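Long-range contact in GNA33 (Neisseria gonorrhoeae FA 1090, PDB 2G5D), which probably cleaves the glycosidic bond between N-acetylmuramic acid and N-acetylglucosamine in peptidoglycan, forming a 1,6-anhydro bond in the muramic acid: residues T332-R344 with G381-D393. Numbering follows the deposited sequence.
Sequences TPLMGEYAGAIDR and GAVRVDYFWGYGD
Phe388 has CG anti to its backbone N (chi1 -179°), which carries its ring to Leu334, where CD2 lies 3.7 Å from Leu334 CB. Leu334 in turn has CG opposite its carbonyl carbon, and this puts CD1 over one face of the ring, offset toward its rim. Gly390 N covers the opposite face, the carbonyl of Met335 lies in plane at the edge, and Tyr121 of strand 116-129 adds a further ring contact. The turn Met335-Tyr338, of type II, packs against this end of strand 384-391, with Gly336 CA only 3.6 Å from Gly390 CA. Its Glu337 N donates to Phe388 O (2.8 Å), and Glu337 CG rests 3.6 Å from Trp389 CE3, with carboxylate and indole planes 38° apart. Tyr387 OH sits 2.7 Å from Glu337 O; Arg368 binds this hydroxyl and forms a salt bridge with the Glu337 carboxylate. Farther along, Ala341 and Asp386 exchange two backbone hydrogen bonds, and their CB atoms touch on the same face as Phe388. Gly340 faces Tyr387 in a non-hydrogen-bonded pair, CA to CA 4.6 Å. Past the strand pairing, Asp343 OD2 accepts from Gly381 N (2.8 Å) on its anti lone pair, in a nearly straight bond of 169°. A water accepts from Asp343 N and reaches the carbonyls of Gly381 and Arg384, bridging the diverging chains. Strand 384-391, which also pairs in parallel with strand 116-129, here joins strand 339-342 as antiparallel neighbours within the 3D domain, which is related to the double-psi beta-barrels.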
# COMPACT_ATOMS: atom_id res chain seq x y z
N THR A 332 6.91 -8.01 0.37
CA THR A 332 7.84 -7.90 1.49
C THR A 332 7.38 -6.84 2.50
O THR A 332 6.67 -5.89 2.13
CB THR A 332 9.32 -7.62 1.03
OG1 THR A 332 9.37 -6.38 0.29
CG2 THR A 332 9.85 -8.77 0.17
N PRO A 333 7.76 -7.00 3.79
CA PRO A 333 7.38 -6.03 4.83
C PRO A 333 7.99 -4.60 4.73
O PRO A 333 9.21 -4.43 4.64
CB PRO A 333 7.79 -6.75 6.13
CG PRO A 333 8.86 -7.72 5.73
CD PRO A 333 8.52 -8.15 4.34
N LEU A 334 7.14 -3.58 4.77
CA LEU A 334 7.62 -2.21 4.58
C LEU A 334 8.23 -1.62 5.86
O LEU A 334 7.72 -1.85 6.98
CB LEU A 334 6.49 -1.30 4.06
CG LEU A 334 5.72 -1.76 2.82
CD1 LEU A 334 4.53 -0.84 2.53
CD2 LEU A 334 6.63 -1.84 1.62
N MET A 335 9.32 -0.88 5.69
CA MET A 335 10.00 -0.23 6.78
C MET A 335 9.55 1.22 6.83
O MET A 335 9.68 1.95 5.84
CB MET A 335 11.51 -0.30 6.57
CG MET A 335 12.36 0.25 7.69
SD MET A 335 14.08 0.27 7.20
CE MET A 335 14.79 1.38 8.40
N GLY A 336 9.03 1.62 7.98
CA GLY A 336 8.58 3.00 8.20
C GLY A 336 9.62 4.04 7.83
O GLY A 336 10.80 3.93 8.24
N GLU A 337 9.19 5.01 7.01
CA GLU A 337 10.00 6.15 6.57
C GLU A 337 11.04 5.90 5.47
O GLU A 337 11.68 6.86 5.01
CB GLU A 337 10.71 6.81 7.74
CG GLU A 337 9.81 7.63 8.61
CD GLU A 337 10.55 8.19 9.79
OE1 GLU A 337 10.25 7.76 10.91
OE2 GLU A 337 11.43 9.05 9.62
N TYR A 338 11.16 4.63 5.06
CA TYR A 338 12.17 4.16 4.11
C TYR A 338 11.57 3.28 3.01
O TYR A 338 12.27 2.52 2.34
CB TYR A 338 13.34 3.46 4.86
CG TYR A 338 14.20 4.51 5.52
CD1 TYR A 338 13.97 4.91 6.84
CD2 TYR A 338 15.19 5.17 4.78
CE1 TYR A 338 14.73 5.96 7.41
CE2 TYR A 338 15.94 6.19 5.34
CZ TYR A 338 15.72 6.58 6.63
OH TYR A 338 16.50 7.60 7.12
N ALA A 339 10.26 3.40 2.84
CA ALA A 339 9.54 2.72 1.77
C ALA A 339 8.46 3.62 1.20
O ALA A 339 7.98 4.55 1.87
CB ALA A 339 8.95 1.38 2.26
N GLY A 340 8.11 3.37 -0.04
CA GLY A 340 7.03 4.12 -0.67
C GLY A 340 6.28 3.36 -1.72
O GLY A 340 6.76 2.32 -2.20
N ALA A 341 5.09 3.85 -2.05
CA ALA A 341 4.32 3.34 -3.18
C ALA A 341 4.50 4.20 -4.44
O ALA A 341 4.55 5.44 -4.36
CB ALA A 341 2.80 3.20 -2.82
N ILE A 342 4.58 3.53 -5.58
CA ILE A 342 4.89 4.15 -6.87
C ILE A 342 3.96 3.62 -7.98
O ILE A 342 3.16 2.73 -7.75
CB ILE A 342 6.39 3.93 -7.28
CG1 ILE A 342 6.84 2.48 -7.06
CG2 ILE A 342 7.32 4.85 -6.48
CD1 ILE A 342 6.27 1.44 -8.08
N ASP A 343 4.12 4.16 -9.18
CA ASP A 343 3.38 3.72 -10.35
C ASP A 343 4.35 2.87 -11.17
O ASP A 343 5.37 3.35 -11.63
CB ASP A 343 2.86 4.94 -11.14
CG ASP A 343 2.14 4.57 -12.43
OD1 ASP A 343 2.03 3.38 -12.79
OD2 ASP A 343 1.69 5.50 -13.12
N ARG A 344 4.00 1.60 -11.33
CA ARG A 344 4.86 0.62 -12.02
C ARG A 344 4.94 0.77 -13.54
O ARG A 344 5.74 0.10 -14.19
CB ARG A 344 4.41 -0.79 -11.69
CG ARG A 344 4.80 -1.24 -10.31
CD ARG A 344 4.41 -2.70 -10.14
NE ARG A 344 5.39 -3.54 -10.81
CZ ARG A 344 5.39 -4.87 -10.77
NH1 ARG A 344 4.45 -5.51 -10.09
NH2 ARG A 344 6.34 -5.55 -11.41
N GLY A 381 1.45 8.13 -12.35
CA GLY A 381 2.37 9.14 -12.89
C GLY A 381 3.85 8.84 -12.67
O GLY A 381 4.23 8.09 -11.74
N ALA A 382 4.68 9.42 -13.53
CA ALA A 382 6.14 9.24 -13.46
C ALA A 382 6.76 9.72 -12.13
O ALA A 382 7.61 9.03 -11.54
CB ALA A 382 6.80 9.91 -14.66
N VAL A 383 6.36 10.92 -11.69
CA VAL A 383 6.78 11.50 -10.42
C VAL A 383 5.59 11.52 -9.45
O VAL A 383 4.81 12.48 -9.40
CB VAL A 383 7.40 12.94 -10.57
CG1 VAL A 383 8.08 13.37 -9.28
CG2 VAL A 383 8.39 13.03 -11.76
N ARG A 384 5.45 10.44 -8.69
CA ARG A 384 4.29 10.24 -7.81
C ARG A 384 4.63 9.21 -6.73
O ARG A 384 4.82 8.03 -7.02
CB ARG A 384 3.06 9.81 -8.64
CG ARG A 384 1.71 9.73 -7.88
CD ARG A 384 1.21 11.09 -7.39
NE ARG A 384 0.02 10.88 -6.58
CZ ARG A 384 0.03 10.74 -5.26
NH1 ARG A 384 1.17 10.85 -4.57
NH2 ARG A 384 -1.11 10.52 -4.63
N VAL A 385 4.70 9.66 -5.47
CA VAL A 385 5.08 8.78 -4.35
C VAL A 385 4.11 8.80 -3.15
O VAL A 385 3.79 9.86 -2.60
CB VAL A 385 6.54 9.08 -3.83
CG1 VAL A 385 6.94 8.09 -2.68
CG2 VAL A 385 7.56 9.00 -4.99
N ASP A 386 3.64 7.62 -2.74
CA ASP A 386 2.93 7.53 -1.47
C ASP A 386 3.98 7.10 -0.44
O ASP A 386 4.52 5.98 -0.48
CB ASP A 386 1.77 6.54 -1.53
CG ASP A 386 0.59 6.95 -0.65
OD1 ASP A 386 0.48 8.12 -0.23
OD2 ASP A 386 -0.26 6.08 -0.39
N TYR A 387 4.28 8.01 0.46
CA TYR A 387 5.38 7.88 1.38
C TYR A 387 4.91 7.09 2.60
O TYR A 387 3.97 7.50 3.27
CB TYR A 387 5.87 9.29 1.75
CG TYR A 387 7.11 9.31 2.58
CD1 TYR A 387 8.36 9.37 1.99
CD2 TYR A 387 7.04 9.25 3.96
CE1 TYR A 387 9.53 9.36 2.77
CE2 TYR A 387 8.19 9.25 4.75
CZ TYR A 387 9.42 9.30 4.14
OH TYR A 387 10.55 9.31 4.92
N PHE A 388 5.52 5.91 2.85
CA PHE A 388 5.07 5.09 3.96
C PHE A 388 5.68 5.56 5.28
O PHE A 388 6.90 5.51 5.47
CB PHE A 388 5.31 3.58 3.73
CG PHE A 388 4.83 2.72 4.86
CD1 PHE A 388 3.47 2.67 5.19
CD2 PHE A 388 5.73 1.99 5.63
CE1 PHE A 388 3.02 1.92 6.25
CE2 PHE A 388 5.28 1.23 6.68
CZ PHE A 388 3.93 1.18 6.99
N TRP A 389 4.83 6.03 6.19
CA TRP A 389 5.31 6.61 7.44
C TRP A 389 5.55 5.63 8.59
O TRP A 389 6.23 5.99 9.55
CB TRP A 389 4.40 7.77 7.88
CG TRP A 389 4.73 9.04 7.16
CD1 TRP A 389 4.01 9.63 6.15
CD2 TRP A 389 5.86 9.89 7.40
NE1 TRP A 389 4.63 10.81 5.75
CE2 TRP A 389 5.75 10.99 6.51
CE3 TRP A 389 6.94 9.84 8.29
CZ2 TRP A 389 6.71 12.02 6.47
CZ3 TRP A 389 7.89 10.88 8.26
CH2 TRP A 389 7.76 11.95 7.35
N GLY A 390 5.07 4.40 8.48
CA GLY A 390 5.22 3.42 9.55
C GLY A 390 3.91 3.18 10.26
O GLY A 390 2.84 3.53 9.75
N TYR A 391 4.01 2.62 11.47
CA TYR A 391 2.84 2.21 12.22
C TYR A 391 2.57 3.15 13.39
O TYR A 391 3.49 3.77 13.92
CB TYR A 391 3.00 0.74 12.67
CG TYR A 391 3.50 0.52 14.11
CD1 TYR A 391 4.84 0.21 14.37
CD2 TYR A 391 2.62 0.57 15.18
CE1 TYR A 391 5.29 -0.03 15.69
CE2 TYR A 391 3.04 0.34 16.49
CZ TYR A 391 4.38 0.05 16.75
OH TYR A 391 4.76 -0.18 18.06
N GLY A 392 1.30 3.26 13.78
CA GLY A 392 0.94 4.00 14.97
C GLY A 392 0.37 5.38 14.72
O GLY A 392 0.27 5.83 13.57
N ASP A 393 0.03 6.05 15.82
CA ASP A 393 -0.71 7.32 15.84
C ASP A 393 0.07 8.48 15.24
O ASP A 393 -0.51 9.32 14.55
CB ASP A 393 -1.12 7.68 17.28
CG ASP A 393 -2.28 6.82 17.82
OD1 ASP A 393 -2.82 5.97 17.09
OD2 ASP A 393 -2.65 7.03 18.99
O HOH W 1 5.42 6.66 -9.40